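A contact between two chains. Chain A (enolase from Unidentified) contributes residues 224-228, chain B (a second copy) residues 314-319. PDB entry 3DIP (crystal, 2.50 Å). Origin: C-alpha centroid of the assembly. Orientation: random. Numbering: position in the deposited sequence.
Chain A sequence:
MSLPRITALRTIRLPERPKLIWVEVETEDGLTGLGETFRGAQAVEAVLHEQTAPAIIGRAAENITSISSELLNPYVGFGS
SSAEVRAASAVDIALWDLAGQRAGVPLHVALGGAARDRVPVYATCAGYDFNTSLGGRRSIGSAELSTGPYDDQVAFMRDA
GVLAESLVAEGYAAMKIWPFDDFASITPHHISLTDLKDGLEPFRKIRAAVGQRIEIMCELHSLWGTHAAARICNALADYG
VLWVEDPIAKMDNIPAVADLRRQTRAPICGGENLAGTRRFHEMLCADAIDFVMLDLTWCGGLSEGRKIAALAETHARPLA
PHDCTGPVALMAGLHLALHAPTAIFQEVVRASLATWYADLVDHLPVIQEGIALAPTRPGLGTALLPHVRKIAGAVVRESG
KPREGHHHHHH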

ATOM      1  N   TRP A 224      26.720   3.605   9.924  1.00 19.94           N
ATOM      2  CA  TRP A 224      25.789   4.009  10.988  1.00 18.94           C
ATOM      3  C   TRP A 224      24.427   3.308  11.041  1.00 18.80           C
ATOM      4  O   TRP A 224      23.865   2.941  10.013  1.00 17.54           O
ATOM      5  CB  TRP A 224      25.557   5.512  10.883  1.00 18.70           C
ATOM      6  CG  TRP A 224      26.810   6.312  11.129  1.00 19.18           C
ATOM      7  CD1 TRP A 224      27.575   6.936  10.192  1.00 18.71           C
ATOM      8  CD2 TRP A 224      27.427   6.574  12.397  1.00 17.85           C
ATOM      9  NE1 TRP A 224      28.625   7.575  10.794  1.00 18.75           N
ATOM     10  CE2 TRP A 224      28.563   7.370  12.148  1.00 18.91           C
ATOM     11  CE3 TRP A 224      27.128   6.217  13.722  1.00 17.51           C
ATOM     12  CZ2 TRP A 224      29.426   7.813  13.182  1.00 18.67           C
ATOM     13  CZ3 TRP A 224      27.985   6.647  14.750  1.00 18.17           C
ATOM     14  CH2 TRP A 224      29.114   7.446  14.469  1.00 18.56           C
ATOM     15  N   GLY A 225      23.889   3.186  12.257  1.00 18.99           N
ATOM     16  CA  GLY A 225      22.505   2.773  12.469  1.00 19.18           C
ATOM     17  C   GLY A 225      21.542   3.925  12.213  1.00 19.75           C
ATOM     18  O   GLY A 225      21.977   5.064  11.946  1.00 19.93           O
ATOM     19  N   THR A 226      20.238   3.649  12.320  1.00 19.28           N
ATOM     20  CA  THR A 226      19.218   4.607  11.863  1.00 19.53           C
ATOM     21  C   THR A 226      19.192   5.928  12.637  1.00 19.66           C
ATOM     22  O   THR A 226      18.991   6.989  12.040  1.00 19.04           O
ATOM     23  CB  THR A 226      17.793   3.995  11.869  1.00 19.60           C
ATOM     24  OG1 THR A 226      17.527   3.419  13.157  1.00 18.79           O
ATOM     25  CG2 THR A 226      17.662   2.932  10.783  1.00 18.91           C
ATOM     26  N   HIS A 227      19.397   5.859  13.955  1.00 19.61           N
ATOM     27  CA  HIS A 227      19.339   7.056  14.781  1.00 20.49           C
ATOM     28  C   HIS A 227      20.551   7.973  14.563  1.00 20.43           C
ATOM     29  O   HIS A 227      20.405   9.186  14.372  1.00 20.47           O
ATOM     30  CB  HIS A 227      19.141   6.702  16.256  1.00 20.57           C
ATOM     31  CG  HIS A 227      19.885   7.591  17.203  1.00 23.15           C
ATOM     32  ND1 HIS A 227      19.580   8.924  17.376  1.00 24.23           N
ATOM     33  CD2 HIS A 227      20.923   7.329  18.037  1.00 25.09           C
ATOM     34  CE1 HIS A 227      20.400   9.445  18.271  1.00 25.05           C
ATOM     35  NE2 HIS A 227      21.221   8.498  18.692  1.00 24.66           N
ATOM     36  N   ALA A 228      21.738   7.383  14.547  1.00 20.13           N
ATOM     37  CA  ALA A 228      22.936   8.153  14.320  1.00 19.69           C
ATOM     38  C   ALA A 228      22.906   8.765  12.932  1.00 19.52           C
ATOM     39  O   ALA A 228      23.338   9.889  12.758  1.00 20.31           O
ATOM     40  CB  ALA A 228      24.202   7.306  14.544  1.00 19.39           C
TER
ATOM     41  N   THR B 314      18.084  -6.232  12.803  1.00 22.43           N
ATOM     42  CA  THR B 314      17.650  -6.351  11.429  1.00 23.05           C
ATOM     43  C   THR B 314      17.154  -4.989  10.886  1.00 22.77           C
ATOM     44  O   THR B 314      17.495  -4.587   9.756  1.00 22.34           O
ATOM     45  CB  THR B 314      16.575  -7.468  11.310  1.00 23.47           C
ATOM     46  OG1 THR B 314      17.207  -8.746  11.508  1.00 26.70           O
ATOM     47  CG2 THR B 314      15.893  -7.441   9.950  1.00 23.67           C
ATOM     48  N   HIS B 315      16.386  -4.274  11.705  1.00 21.91           N
ATOM     49  CA  HIS B 315      15.916  -2.962  11.325  1.00 21.90           C
ATOM     50  C   HIS B 315      16.973  -1.856  11.483  1.00 22.12           C
ATOM     51  O   HIS B 315      16.700  -0.690  11.161  1.00 22.11           O
ATOM     52  CB  HIS B 315      14.664  -2.607  12.116  1.00 22.00           C
ATOM     53  CG  HIS B 315      13.454  -3.347  11.662  1.00 22.17           C
ATOM     54  ND1 HIS B 315      13.196  -4.654  12.035  1.00 22.25           N
ATOM     55  CD2 HIS B 315      12.452  -2.985  10.828  1.00 21.02           C
ATOM     56  CE1 HIS B 315      12.067  -5.048  11.479  1.00 22.52           C
ATOM     57  NE2 HIS B 315      11.599  -4.056  10.737  1.00 23.55           N
ATOM     58  N   ALA B 316      18.173  -2.220  11.960  1.00 21.88           N
ATOM     59  CA  ALA B 316      19.230  -1.240  12.286  1.00 21.97           C
ATOM     60  C   ALA B 316      18.829  -0.182  13.328  1.00 21.68           C
ATOM     61  O   ALA B 316      19.385   0.916  13.329  1.00 21.97           O
ATOM     62  CB  ALA B 316      19.757  -0.545  11.002  1.00 21.78           C
ATOM     63  N   ARG B 317      17.875  -0.509  14.202  1.00 21.42           N
ATOM     64  CA  ARG B 317      17.389   0.427  15.225  1.00 21.13           C
ATOM     65  C   ARG B 317      18.093   0.202  16.552  1.00 20.87           C
ATOM     66  O   ARG B 317      18.335  -0.939  16.916  1.00 21.21           O
ATOM     67  CB  ARG B 317      15.890   0.254  15.442  1.00 21.23           C
ATOM     68  CG  ARG B 317      15.036   0.509  14.205  1.00 22.56           C
ATOM     69  CD  ARG B 317      14.479   1.906  14.173  1.00 21.09           C
ATOM     70  NE  ARG B 317      13.708   2.138  12.961  1.00 22.00           N
ATOM     71  CZ  ARG B 317      13.537   3.331  12.392  1.00 22.74           C
ATOM     72  NH1 ARG B 317      14.089   4.426  12.911  1.00 21.66           N
ATOM     73  NH2 ARG B 317      12.818   3.428  11.292  1.00 22.92           N
ATOM     74  N   PRO B 318      18.413   1.288  17.284  1.00 20.67           N
ATOM     75  CA  PRO B 318      19.054   1.175  18.585  1.00 20.72           C
ATOM     76  C   PRO B 318      18.117   0.753  19.724  1.00 21.35           C
ATOM     77  O   PRO B 318      16.889   0.885  19.630  1.00 21.19           O
ATOM     78  CB  PRO B 318      19.591   2.584  18.826  1.00 20.40           C
ATOM     79  CG  PRO B 318      18.631   3.450  18.120  1.00 20.17           C
ATOM     80  CD  PRO B 318      18.212   2.703  16.901  1.00 20.47           C
ATOM     81  N   LEU B 319      18.721   0.286  20.812  1.00 21.76           N
ATOM     82  CA  LEU B 319      17.982  -0.393  21.861  1.00 22.47           C
ATOM     83  C   LEU B 319      18.452   0.014  23.263  1.00 22.24           C
ATOM     84  O   LEU B 319      19.626   0.337  23.465  1.00 22.35           O
ATOM     85  CB  LEU B 319      18.105  -1.918  21.639  1.00 22.51           C
ATOM     86  CG  LEU B 319      17.512  -2.956  22.603  1.00 24.00           C
ATOM     87  CD1 LEU B 319      17.216  -4.228  21.821  1.00 24.73           C
ATOM     88  CD2 LEU B 319      18.439  -3.253  23.783  1.00 21.64           C
TER
HETATM   89  O   HOH W   1      16.204   5.298  14.781  1.00 17.27           O

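The first turn of an α-helix has amide hydrogens that the helix cannot satisfy internally. Contacts between subunits can exploit this, and the pairing of two copies of an enolase offers a compact example. In chain A, Gly A225 occupies the N-cap position and the helix begins at Thr A226. In chain B, a helix has just ended: Ala B316 is the first residue to leave helical geometry, and its positive phi of 58° belongs to a Schellman motif, with two bonds running back into the last turn. From there Arg B317 and Pro B318 continue in extended conformation. The start of one helix thus meets the chain emerging from the end of another, with CA atoms 5.2 Å apart at Gly A225 and Ala B316 and 5.7 Å apart at Thr A226 and Arg B317.

The central bond is between backbones. Thr A226 N donates to Ala B316 O at 3.0 Å, and its N-H...O angle of 174° is almost linear, so a free amide of the first helical turn finds its acceptor in the neighbouring subunit. The absence of a side chain at Gly A225 suits this approach: its CA lies 3.7 Å from Ala B316 O, and a CB there would point toward chain B and sit tightly against the same oxygen.

Thr A226 is the side chain around which the rest is arranged. Its hydroxyl also comes near the carbonyl: Thr A226 OG1 lies 3.1 Å from Ala B316 O, although the geometry leaves open whether its proton is spent there. Its methyl faces the small side chain of Ala B316, Thr A226 CG2 to Ala B316 CB at 4.1 Å, a nonpolar contact beside the polar one.

Arg B317 begins with its CA-to-CB bond directed away from chain A, yet the end of its side chain comes nearer. Arg B317 CD lies 3.6 Å from Thr A226 OG1, and Thr A226 CB sits over one face of the guanidinium. A water completes the link: it accepts a hydrogen bond from Arg B317 NH1 at 3.0 Å and is hydrogen-bonded to Thr A226 OG1 at 2.8 Å, joining the charged group to the hydroxyl, between which no direct hydrogen bond is formed.

Pro B318 adds a nonpolar surface. Pro B318 CG packs against His A227 CB at 3.8 Å and approaches the imidazole ring obliquely, while Pro B318 CD lies 3.9 Å from Thr A226 OG1. Together the two stretches bury 237 Å², with Thr A226 contributing the largest share.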